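PDB 6YGA: N-alpha-acetyltransferase 35, NatC auxiliary subunit from Saccharomyces cerevisiae, which serves as the auxiliary subunit of the NatC N-terminal acetyltransferase complex, which acetylates the N-terminal methionine of the L-A virus Gag protein. Local coordinates for residues 156-161 with 228-233; 408-413 with 455-460; 559-564 with 627-632. One frame throughout, in Å; residues are numbered along the deposited sequence.

Contact 1: 156-161 with 228-233; sequences CYLTKF and ICLVHL
Tyr157 and Val231 make the shortest side-chain contact between 156-161 and 228-233: CG1 of Val231 lies 3.6 Å from CD2 of Tyr157 and 3.8 Å from CE2 of the same ring. The methyl approaches the ring obliquely, and the two side chains cross at about a right angle. A chi1 of 176° sets CG1 of Val231 trans to the backbone nitrogen and turns this methyl to the ring.

One residue along, Leu158 reaches across with a single branch. Its CD1 sits 3.7 Å from the carbonyl oxygen Leu230 O and 4.2 Å from Leu230 CB, so it packs on the backbone as much as on the neighbouring side chain. Phe161 behaves similarly at the other end, where CE2 is 4.2 Å from Leu233 CB while CZ lies 4.0 Å from Leu233 O. Its ring meets the backbone of Leu233 near the C-terminal end of helix 215-231.

The backbones come close enough for such short reaches, with the CA atoms of Leu158 and Val231 5.9 Å apart. A second shell frames the apolar strip. Val100 and Leu97 of helix 85-104 touch Leu158 and Leu230 respectively, Leu247 of helix 245-260 packs on Leu233, and Val196 of helix 193-209 touches Tyr157. The phenol hydroxyl is held by a hydrogen bond to Glu234, which also touches Phe161.

No hydrogen bond links the two segments, and all six touching residues are buried. Cohesion probably rests on van der Waals contact and the exclusion of water across 287 Å² of summed surface, as expected of buried helix-helix packing whose one phenol hydroxyl is satisfied by Glu234, just past the second segment.

Contact 2: 408-413 with 455-460; sequences RYRQGF and FDLDIY. With EDO (1,2-ethanediol), chain X; EDO (1,2-ethanediol), chain C.
Arg410 reaches from 408-413 to 455-460 with an extended chain, and both its apolar and its polar parts find partners. The apolar contact is made by its methylenes: CD lies 3.7 Å and CB 3.9 Å from Leu457 CD1. With CG anti to the backbone N (chi1 180°), the chain runs past this methyl toward Tyr460.

Among the polar contacts, Arg410 NH2 gives Tyr460 OH a weak hydrogen bond of 3.1 Å, bent to 133° at the hydrogen. The guanidinium and phenol planes stand 81° apart. The ethanediol of chain C, probably from the crystallisation liquor, is weakly bonded by both terminal nitrogens: NH1 of Arg410 to O2 at 3.4 Å and NH2 to O1 at 3.3 Å. The stronger partners are backbone carbonyls of helix 433-456, Phe450 O for Arg410 NE and Ser451 O for Tyr460 OH; Phe450 also makes a cation-pi contact with Arg410.

Asp458 adopts positive phi in a Schellman motif as helix 433-456 ends. Arg137 and Arg140 of the N-alpha-acetyltransferase 30 chain bond to Asp458 O and Leu457 O, which places this helix end at the subunit interface; it faces helix 406-429, while Met468 of helix 465-506 and Arg588 of helix 581-588 touch Tyr460.

Contact 3: 559-564 with 627-632; sequences FAILKS and ERATNF
Ile561 supplies the whole reach of 559-564 toward 627-632, and its terminal methyl does most of the touching. CD1 lies 3.9 Å from Ala629 CB and 4.0 Å from Thr630 CG2, fitting against two successive residues of the facing helix. CG1 adds a second approach to Ala629 CB at 4.1 Å. The isoleucine chain is extended at its end (chi2 170°), which carries CD1 to the second helix; the isoleucine and threonine side chains cross at about a right angle.

This small apolar cluster is the close-packed part. It buries only 94 Å² in total, and the nearest CA atoms, those of Ile561 and Ala629, are 7.7 Å apart.

On the looser side, Thr630 is partly exposed and turns its hydroxyl back to its own helix. OG1 donates to Glu627 O at 3.2 Å from above the carbonyl plane, on the same face as Asn631 N. A weak second bond joins this hydroxyl to Leu626 O.

The contact joins the C-terminal end of the long helix 511-564 to helix 619-653. Phe557, earlier on 511-564, extends the interface by touching Ala629 and meeting the Phe632 ring, while Val693 of helix 668-701 packs on Thr630. On another side of helix 511-564, Leu562 touches Ile692 of helix 668-701 and Leu727 of strand 724-729.

The three contacts come one after another along the chain. Contact 1 joins helices 142-167 and 215-231 in the N-terminal part of the chain. Contacts 2 and 3 both lie in the region related to NAA35-like TPR repeats, but use different helix pairs: 406-429 with 433-456, then 511-564 with 619-653. Centres of contacts 1 and 2 are about 33 Å apart, those of 2 and 3 about 28 Å, and the centres of contacts 1 and 3 are about 58 Å apart, on opposite sides of the chain's centre. Of the three, only contact 2, the nearest to that centre, is touched by N-alpha-acetyltransferase 30, consistent with a largely helical scaffold that carries its partner there.

Contact 1: 156-161 with 228-233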
loop_
_atom_site.group_PDB
_atom_site.type_symbol
_atom_site.label_atom_id
_atom_site.label_comp_id
_atom_site.label_asym_id
_atom_site.label_seq_id
_atom_site.Cartn_x
_atom_site.Cartn_y
_atom_site.Cartn_z
ATOM N N CYS B 156 2.299 -26.204 1.023
ATOM C CA CYS B 156 0.850 -26.082 1.163
ATOM C C CYS B 156 0.466 -25.786 2.607
ATOM O O CYS B 156 -0.495 -25.051 2.863
ATOM C CB CYS B 156 0.151 -27.350 0.672
ATOM S SG CYS B 156 0.108 -27.556 -1.124
ATOM N N TYR B 157 1.208 -26.348 3.566
ATOM C CA TYR B 157 0.982 -25.999 4.964
ATOM C C TYR B 157 1.326 -24.537 5.219
ATOM O O TYR B 157 0.675 -23.871 6.032
ATOM C CB TYR B 157 1.801 -26.911 5.881
ATOM C CG TYR B 157 1.449 -26.763 7.346
ATOM C CD1 TYR B 157 0.441 -27.529 7.917
ATOM C CD2 TYR B 157 2.118 -25.851 8.154
ATOM C CE1 TYR B 157 0.110 -27.395 9.253
ATOM C CE2 TYR B 157 1.794 -25.709 9.490
ATOM C CZ TYR B 157 0.790 -26.484 10.033
ATOM O OH TYR B 157 0.464 -26.344 11.361
ATOM N N LEU B 158 2.342 -24.020 4.524
ATOM C CA LEU B 158 2.726 -22.622 4.695
ATOM C C LEU B 158 1.623 -21.684 4.223
ATOM O O LEU B 158 1.228 -20.760 4.945
ATOM C CB LEU B 158 4.026 -22.340 3.942
ATOM C CG LEU B 158 4.503 -20.887 3.954
ATOM C CD1 LEU B 158 5.005 -20.491 5.339
ATOM C CD2 LEU B 158 5.578 -20.668 2.901
ATOM N N THR B 159 1.116 -21.901 3.006
ATOM C CA THR B 159 0.085 -21.018 2.469
ATOM C C THR B 159 -1.172 -21.041 3.326
ATOM O O THR B 159 -1.859 -20.020 3.449
ATOM C CB THR B 159 -0.254 -21.404 1.030
ATOM O OG1 THR B 159 -1.009 -22.621 1.029
ATOM C CG2 THR B 159 1.013 -21.603 0.214
ATOM N N LYS B 160 -1.494 -22.192 3.920
ATOM C CA LYS B 160 -2.619 -22.249 4.845
ATOM C C LYS B 160 -2.372 -21.365 6.061
ATOM O O LYS B 160 -3.296 -20.721 6.570
ATOM C CB LYS B 160 -2.874 -23.694 5.273
ATOM C CG LYS B 160 -4.117 -23.875 6.131
ATOM C CD LYS B 160 -4.203 -25.284 6.698
ATOM C CE LYS B 160 -5.521 -25.514 7.425
ATOM N NZ LYS B 160 -5.588 -26.875 8.024
ATOM N N PHE B 161 -1.126 -21.322 6.538
ATOM C CA PHE B 161 -0.798 -20.468 7.674
ATOM C C PHE B 161 -0.868 -18.997 7.290
ATOM O O PHE B 161 -1.311 -18.162 8.087
ATOM C CB PHE B 161 0.587 -20.823 8.214
ATOM C CG PHE B 161 1.112 -19.843 9.224
ATOM C CD1 PHE B 161 0.456 -19.647 10.427
ATOM C CD2 PHE B 161 2.270 -19.125 8.974
ATOM C CE1 PHE B 161 0.939 -18.745 11.357
ATOM C CE2 PHE B 161 2.758 -18.227 9.900
ATOM C CZ PHE B 161 2.093 -18.035 11.092
ATOM N N ILE B 228 11.108 -27.124 6.413
ATOM C CA ILE B 228 10.809 -27.404 7.817
ATOM C C ILE B 228 10.798 -26.113 8.629
ATOM O O ILE B 228 9.928 -25.906 9.484
ATOM C CB ILE B 228 11.815 -28.423 8.384
ATOM C CG1 ILE B 228 11.570 -29.805 7.773
ATOM C CG2 ILE B 228 11.740 -28.474 9.905
ATOM C CD1 ILE B 228 12.494 -30.883 8.292
ATOM N N CYS B 229 11.756 -25.222 8.369
ATOM C CA CYS B 229 11.803 -23.955 9.091
ATOM C C CYS B 229 10.587 -23.091 8.778
ATOM O O CYS B 229 10.047 -22.425 9.670
ATOM C CB CYS B 229 13.091 -23.208 8.754
ATOM S SG CYS B 229 14.600 -24.065 9.257
ATOM N N LEU B 230 10.142 -23.081 7.519
ATOM C CA LEU B 230 8.976 -22.278 7.161
ATOM C C LEU B 230 7.716 -22.815 7.827
ATOM O O LEU B 230 6.824 -22.042 8.195
ATOM C CB LEU B 230 8.804 -22.238 5.640
ATOM C CG LEU B 230 9.928 -21.584 4.830
ATOM C CD1 LEU B 230 9.781 -21.886 3.342
ATOM C CD2 LEU B 230 9.955 -20.085 5.072
ATOM N N VAL B 231 7.623 -24.139 7.984
ATOM C CA VAL B 231 6.482 -24.732 8.671
ATOM C C VAL B 231 6.482 -24.350 10.147
ATOM O O VAL B 231 5.419 -24.245 10.772
ATOM C CB VAL B 231 6.496 -26.261 8.474
ATOM C CG1 VAL B 231 5.378 -26.915 9.266
ATOM C CG2 VAL B 231 6.371 -26.597 6.997
ATOM N N HIS B 232 7.657 -24.106 10.718
ATOM C CA HIS B 232 7.771 -23.747 12.124
ATOM C C HIS B 232 7.459 -22.284 12.404
ATOM O O HIS B 232 7.546 -21.868 13.564
ATOM C CB HIS B 232 9.176 -24.065 12.634
ATOM C CG HIS B 232 9.337 -25.470 13.121
ATOM N ND1 HIS B 232 8.880 -25.886 14.352
ATOM C CD2 HIS B 232 9.910 -26.553 12.544
ATOM C CE1 HIS B 232 9.162 -27.167 14.513
ATOM N NE2 HIS B 232 9.788 -27.595 13.432
ATOM N N LEU B 233 7.108 -21.494 11.388
ATOM C CA LEU B 233 6.862 -20.076 11.626
ATOM C C LEU B 233 5.590 -19.852 12.431
ATOM O O LEU B 233 5.446 -18.809 13.079
ATOM C CB LEU B 233 6.787 -19.310 10.305
ATOM C CG LEU B 233 8.124 -19.012 9.622
ATOM C CD1 LEU B 233 7.905 -18.304 8.290
ATOM C CD2 LEU B 233 9.010 -18.186 10.536
#

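Contact 2: 408-413 with 455-460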
loop_
_atom_site.group_PDB
_atom_site.type_symbol
_atom_site.label_atom_id
_atom_site.label_comp_id
_atom_site.label_asym_id
_atom_site.label_seq_id
_atom_site.Cartn_x
_atom_site.Cartn_y
_atom_site.Cartn_z
ATOM N N ARG B 408 0.288 3.193 3.451
ATOM C CA ARG B 408 -0.799 3.060 4.415
ATOM C C ARG B 408 -0.419 3.642 5.770
ATOM O O ARG B 408 -1.298 4.067 6.529
ATOM C CB ARG B 408 -1.196 1.592 4.570
ATOM C CG ARG B 408 -1.830 0.981 3.336
ATOM C CD ARG B 408 -3.240 1.496 3.125
ATOM N NE ARG B 408 -3.899 0.842 1.999
ATOM C CZ ARG B 408 -5.205 0.902 1.763
ATOM N NH1 ARG B 408 -5.995 1.584 2.582
ATOM N NH2 ARG B 408 -5.723 0.276 0.715
ATOM N N TYR B 409 0.875 3.658 6.093
ATOM C CA TYR B 409 1.320 4.238 7.354
ATOM C C TYR B 409 0.869 5.689 7.472
ATOM O O TYR B 409 0.302 6.094 8.491
ATOM C CB TYR B 409 2.841 4.118 7.468
ATOM C CG TYR B 409 3.450 4.785 8.681
ATOM C CD1 TYR B 409 3.193 4.316 9.967
ATOM C CD2 TYR B 409 4.303 5.871 8.538
ATOM C CE1 TYR B 409 3.762 4.923 11.076
ATOM C CE2 TYR B 409 4.876 6.482 9.635
ATOM C CZ TYR B 409 4.604 6.007 10.899
ATOM O OH TYR B 409 5.181 6.625 11.986
ATOM N N ARG B 410 1.092 6.481 6.421
ATOM C CA ARG B 410 0.655 7.872 6.460
ATOM C C ARG B 410 -0.864 7.972 6.423
ATOM O O ARG B 410 -1.450 8.846 7.074
ATOM C CB ARG B 410 1.273 8.659 5.307
ATOM C CG ARG B 410 0.856 10.120 5.283
ATOM C CD ARG B 410 1.593 10.905 4.217
ATOM N NE ARG B 410 1.371 12.339 4.366
ATOM C CZ ARG B 410 0.393 13.009 3.767
ATOM N NH1 ARG B 410 -0.460 12.374 2.971
ATOM N NH2 ARG B 410 0.269 14.313 3.966
ATOM N N GLN B 411 -1.522 7.080 5.678
ATOM C CA GLN B 411 -2.977 7.133 5.578
ATOM C C GLN B 411 -3.648 6.801 6.904
ATOM O O GLN B 411 -4.758 7.274 7.168
ATOM C CB GLN B 411 -3.459 6.189 4.478
ATOM C CG GLN B 411 -2.989 6.598 3.093
ATOM C CD GLN B 411 -3.096 5.485 2.069
ATOM O OE1 GLN B 411 -3.964 4.615 2.160
ATOM N NE2 GLN B 411 -2.205 5.507 1.086
ATOM N N GLY B 412 -2.995 6.000 7.748
ATOM C CA GLY B 412 -3.573 5.676 9.039
ATOM C C GLY B 412 -3.738 6.884 9.939
ATOM O O GLY B 412 -4.602 6.894 10.820
ATOM N N PHE B 413 -2.924 7.920 9.731
ATOM C CA PHE B 413 -3.014 9.098 10.583
ATOM C C PHE B 413 -4.226 9.959 10.254
ATOM O O PHE B 413 -4.683 10.711 11.121
ATOM C CB PHE B 413 -1.729 9.922 10.487
ATOM C CG PHE B 413 -0.552 9.288 11.175
ATOM C CD1 PHE B 413 -0.492 9.220 12.559
ATOM C CD2 PHE B 413 0.496 8.764 10.439
ATOM C CE1 PHE B 413 0.596 8.637 13.194
ATOM C CE2 PHE B 413 1.583 8.182 11.065
ATOM C CZ PHE B 413 1.635 8.117 12.443
ATOM N N PHE B 455 6.727 14.164 2.711
ATOM C CA PHE B 455 7.948 14.400 1.947
ATOM C C PHE B 455 8.615 13.089 1.553
ATOM O O PHE B 455 9.212 12.992 0.475
ATOM C CB PHE B 455 8.921 15.272 2.742
ATOM C CG PHE B 455 8.540 16.722 2.781
ATOM C CD1 PHE B 455 8.716 17.528 1.666
ATOM C CD2 PHE B 455 8.015 17.284 3.932
ATOM C CE1 PHE B 455 8.369 18.864 1.701
ATOM C CE2 PHE B 455 7.668 18.616 3.971
ATOM C CZ PHE B 455 7.843 19.409 2.852
ATOM N N ASP B 456 8.531 12.072 2.415
ATOM C CA ASP B 456 9.124 10.779 2.089
ATOM C C ASP B 456 8.396 10.118 0.928
ATOM O O ASP B 456 9.014 9.400 0.134
ATOM C CB ASP B 456 9.112 9.872 3.322
ATOM C CG ASP B 456 9.757 8.521 3.067
ATOM O OD1 ASP B 456 10.967 8.479 2.752
ATOM O OD2 ASP B 456 9.059 7.495 3.201
ATOM N N LEU B 457 7.097 10.366 0.802
ATOM C CA LEU B 457 6.285 9.806 -0.266
ATOM C C LEU B 457 6.193 10.720 -1.481
ATOM O O LEU B 457 5.522 10.362 -2.454
ATOM C CB LEU B 457 4.879 9.495 0.260
ATOM C CG LEU B 457 4.811 8.559 1.472
ATOM C CD1 LEU B 457 3.408 8.519 2.042
ATOM C CD2 LEU B 457 5.279 7.151 1.115
ATOM N N ASP B 458 6.854 11.883 -1.446
ATOM C CA ASP B 458 6.840 12.839 -2.555
ATOM C C ASP B 458 5.423 13.322 -2.851
ATOM O O ASP B 458 5.055 13.557 -4.003
ATOM C CB ASP B 458 7.491 12.248 -3.811
ATOM C CG ASP B 458 8.999 12.148 -3.691
ATOM O OD1 ASP B 458 9.636 13.180 -3.400
ATOM O OD2 ASP B 458 9.548 11.041 -3.870
ATOM N N ILE B 459 4.619 13.460 -1.796
ATOM C CA ILE B 459 3.274 13.999 -1.944
ATOM C C ILE B 459 3.330 15.478 -2.304
ATOM O O ILE B 459 2.547 15.959 -3.131
ATOM C CB ILE B 459 2.469 13.758 -0.654
ATOM C CG1 ILE B 459 2.258 12.259 -0.429
ATOM C CG2 ILE B 459 1.139 14.487 -0.706
ATOM C CD1 ILE B 459 1.503 11.576 -1.549
ATOM N N TYR B 460 4.265 16.216 -1.714
ATOM C CA TYR B 460 4.311 17.663 -1.861
ATOM C C TYR B 460 5.181 18.066 -3.044
ATOM O O TYR B 460 6.283 17.542 -3.233
ATOM C CB TYR B 460 4.850 18.314 -0.587
ATOM C CG TYR B 460 4.231 17.791 0.690
ATOM C CD1 TYR B 460 2.853 17.638 0.809
ATOM C CD2 TYR B 460 5.028 17.442 1.774
ATOM C CE1 TYR B 460 2.287 17.156 1.977
ATOM C CE2 TYR B 460 4.475 16.960 2.941
ATOM C CZ TYR B 460 3.105 16.818 3.039
ATOM O OH TYR B 460 2.561 16.338 4.206
HETATM C C1 EDO X . -5.816 3.179 6.185
HETATM O O1 EDO X . -6.214 3.503 4.847
HETATM C C2 EDO X . -4.310 2.942 6.223
HETATM O O2 EDO X . -3.896 2.587 7.548
HETATM C C1 EDO C . -2.980 16.274 2.639
HETATM O O1 EDO C . -1.606 16.653 2.509
HETATM C C2 EDO C . -3.111 14.755 2.592
HETATM O O2 EDO C . -2.710 14.269 1.307
#

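Contact 3: 559-564 with 627-632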
loop_
_atom_site.group_PDB
_atom_site.type_symbol
_atom_site.label_atom_id
_atom_site.label_comp_id
_atom_site.label_asym_id
_atom_site.label_seq_id
_atom_site.Cartn_x
_atom_site.Cartn_y
_atom_site.Cartn_z
ATOM N N PHE B 559 14.031 27.826 1.203
ATOM C CA PHE B 559 12.979 28.191 0.259
ATOM C C PHE B 559 12.945 29.698 0.037
ATOM O O PHE B 559 12.833 30.166 -1.100
ATOM C CB PHE B 559 11.627 27.686 0.771
ATOM C CG PHE B 559 10.485 27.886 -0.193
ATOM C CD1 PHE B 559 9.814 29.099 -0.257
ATOM C CD2 PHE B 559 10.065 26.851 -1.017
ATOM C CE1 PHE B 559 8.759 29.280 -1.131
ATOM C CE2 PHE B 559 9.007 27.025 -1.891
ATOM C CZ PHE B 559 8.354 28.243 -1.950
ATOM N N ALA B 560 13.045 30.474 1.124
ATOM C CA ALA B 560 12.961 31.930 1.028
ATOM C C ALA B 560 14.133 32.514 0.247
ATOM O O ALA B 560 13.976 33.523 -0.451
ATOM C CB ALA B 560 12.895 32.535 2.429
ATOM N N ILE B 561 15.312 31.897 0.354
ATOM C CA ILE B 561 16.445 32.308 -0.467
ATOM C C ILE B 561 16.160 32.033 -1.938
ATOM O O ILE B 561 16.415 32.880 -2.802
ATOM C CB ILE B 561 17.730 31.606 0.014
ATOM C CG1 ILE B 561 18.162 32.157 1.378
ATOM C CG2 ILE B 561 18.847 31.751 -1.012
ATOM C CD1 ILE B 561 19.265 31.359 2.041
ATOM N N LEU B 562 15.604 30.859 -2.245
ATOM C CA LEU B 562 15.280 30.537 -3.632
ATOM C C LEU B 562 14.252 31.510 -4.197
ATOM O O LEU B 562 14.383 31.977 -5.334
ATOM C CB LEU B 562 14.779 29.096 -3.740
ATOM C CG LEU B 562 15.828 28.020 -3.454
ATOM C CD1 LEU B 562 15.193 26.646 -3.330
ATOM C CD2 LEU B 562 16.895 28.023 -4.536
ATOM N N LYS B 563 13.218 31.835 -3.414
ATOM C CA LYS B 563 12.223 32.786 -3.900
ATOM C C LYS B 563 12.796 34.194 -4.011
ATOM O O LYS B 563 12.413 34.946 -4.915
ATOM C CB LYS B 563 10.984 32.784 -3.004
ATOM C CG LYS B 563 9.958 33.811 -3.448
ATOM C CD LYS B 563 8.636 33.709 -2.723
ATOM C CE LYS B 563 7.658 34.734 -3.287
ATOM N NZ LYS B 563 6.400 34.828 -2.502
ATOM N N SER B 564 13.722 34.566 -3.123
ATOM C CA SER B 564 14.342 35.884 -3.224
ATOM C C SER B 564 15.064 36.066 -4.554
ATOM O O SER B 564 15.126 37.185 -5.075
ATOM C CB SER B 564 15.314 36.109 -2.068
ATOM O OG SER B 564 14.649 36.061 -0.818
ATOM N N GLU B 627 23.419 37.118 3.574
ATOM C CA GLU B 627 24.485 36.568 4.406
ATOM C C GLU B 627 23.955 36.142 5.769
ATOM O O GLU B 627 24.392 35.126 6.321
ATOM C CB GLU B 627 25.615 37.590 4.549
ATOM C CG GLU B 627 26.907 37.031 5.136
ATOM C CD GLU B 627 26.867 36.925 6.647
ATOM O OE1 GLU B 627 26.188 37.759 7.284
ATOM O OE2 GLU B 627 27.504 36.003 7.198
ATOM N N ARG B 628 23.005 36.896 6.327
ATOM C CA ARG B 628 22.406 36.495 7.596
ATOM C C ARG B 628 21.636 35.188 7.449
ATOM O O ARG B 628 21.648 34.344 8.355
ATOM C CB ARG B 628 21.500 37.608 8.125
ATOM C CG ARG B 628 22.265 38.758 8.763
ATOM C CD ARG B 628 21.435 40.033 8.863
ATOM N NE ARG B 628 20.296 39.908 9.770
ATOM C CZ ARG B 628 20.349 40.142 11.078
ATOM N NH1 ARG B 628 21.491 40.506 11.646
ATOM N NH2 ARG B 628 19.259 40.009 11.821
ATOM N N ALA B 629 20.971 34.992 6.308
ATOM C CA ALA B 629 20.189 33.777 6.105
ATOM C C ALA B 629 21.088 32.565 5.887
ATOM O O ALA B 629 20.829 31.487 6.434
ATOM C CB ALA B 629 19.234 33.956 4.926
ATOM N N THR B 630 22.145 32.717 5.087
ATOM C CA THR B 630 23.042 31.591 4.850
ATOM C C THR B 630 23.848 31.258 6.097
ATOM O O THR B 630 24.096 30.081 6.385
ATOM C CB THR B 630 23.967 31.890 3.672
ATOM O OG1 THR B 630 24.831 32.986 3.998
ATOM C CG2 THR B 630 23.145 32.245 2.453
ATOM N N ASN B 631 24.263 32.277 6.855
ATOM C CA ASN B 631 24.994 32.015 8.089
ATOM C C ASN B 631 24.126 31.284 9.103
ATOM O O ASN B 631 24.632 30.449 9.861
ATOM C CB ASN B 631 25.530 33.322 8.675
ATOM C CG ASN B 631 26.273 33.117 9.980
ATOM O OD1 ASN B 631 27.356 32.531 10.008
ATOM N ND2 ASN B 631 25.698 33.610 11.069
ATOM N N PHE B 632 22.820 31.558 9.121
ATOM C CA PHE B 632 21.937 30.817 10.017
ATOM C C PHE B 632 21.861 29.347 9.626
ATOM O O PHE B 632 21.895 28.468 10.495
ATOM C CB PHE B 632 20.540 31.437 10.029
ATOM C CG PHE B 632 19.526 30.611 10.769
ATOM C CD1 PHE B 632 19.367 30.751 12.136
ATOM C CD2 PHE B 632 18.745 29.684 10.098
ATOM C CE1 PHE B 632 18.445 29.987 12.820
ATOM C CE2 PHE B 632 17.824 28.916 10.778
ATOM C CZ PHE B 632 17.673 29.071 12.141
#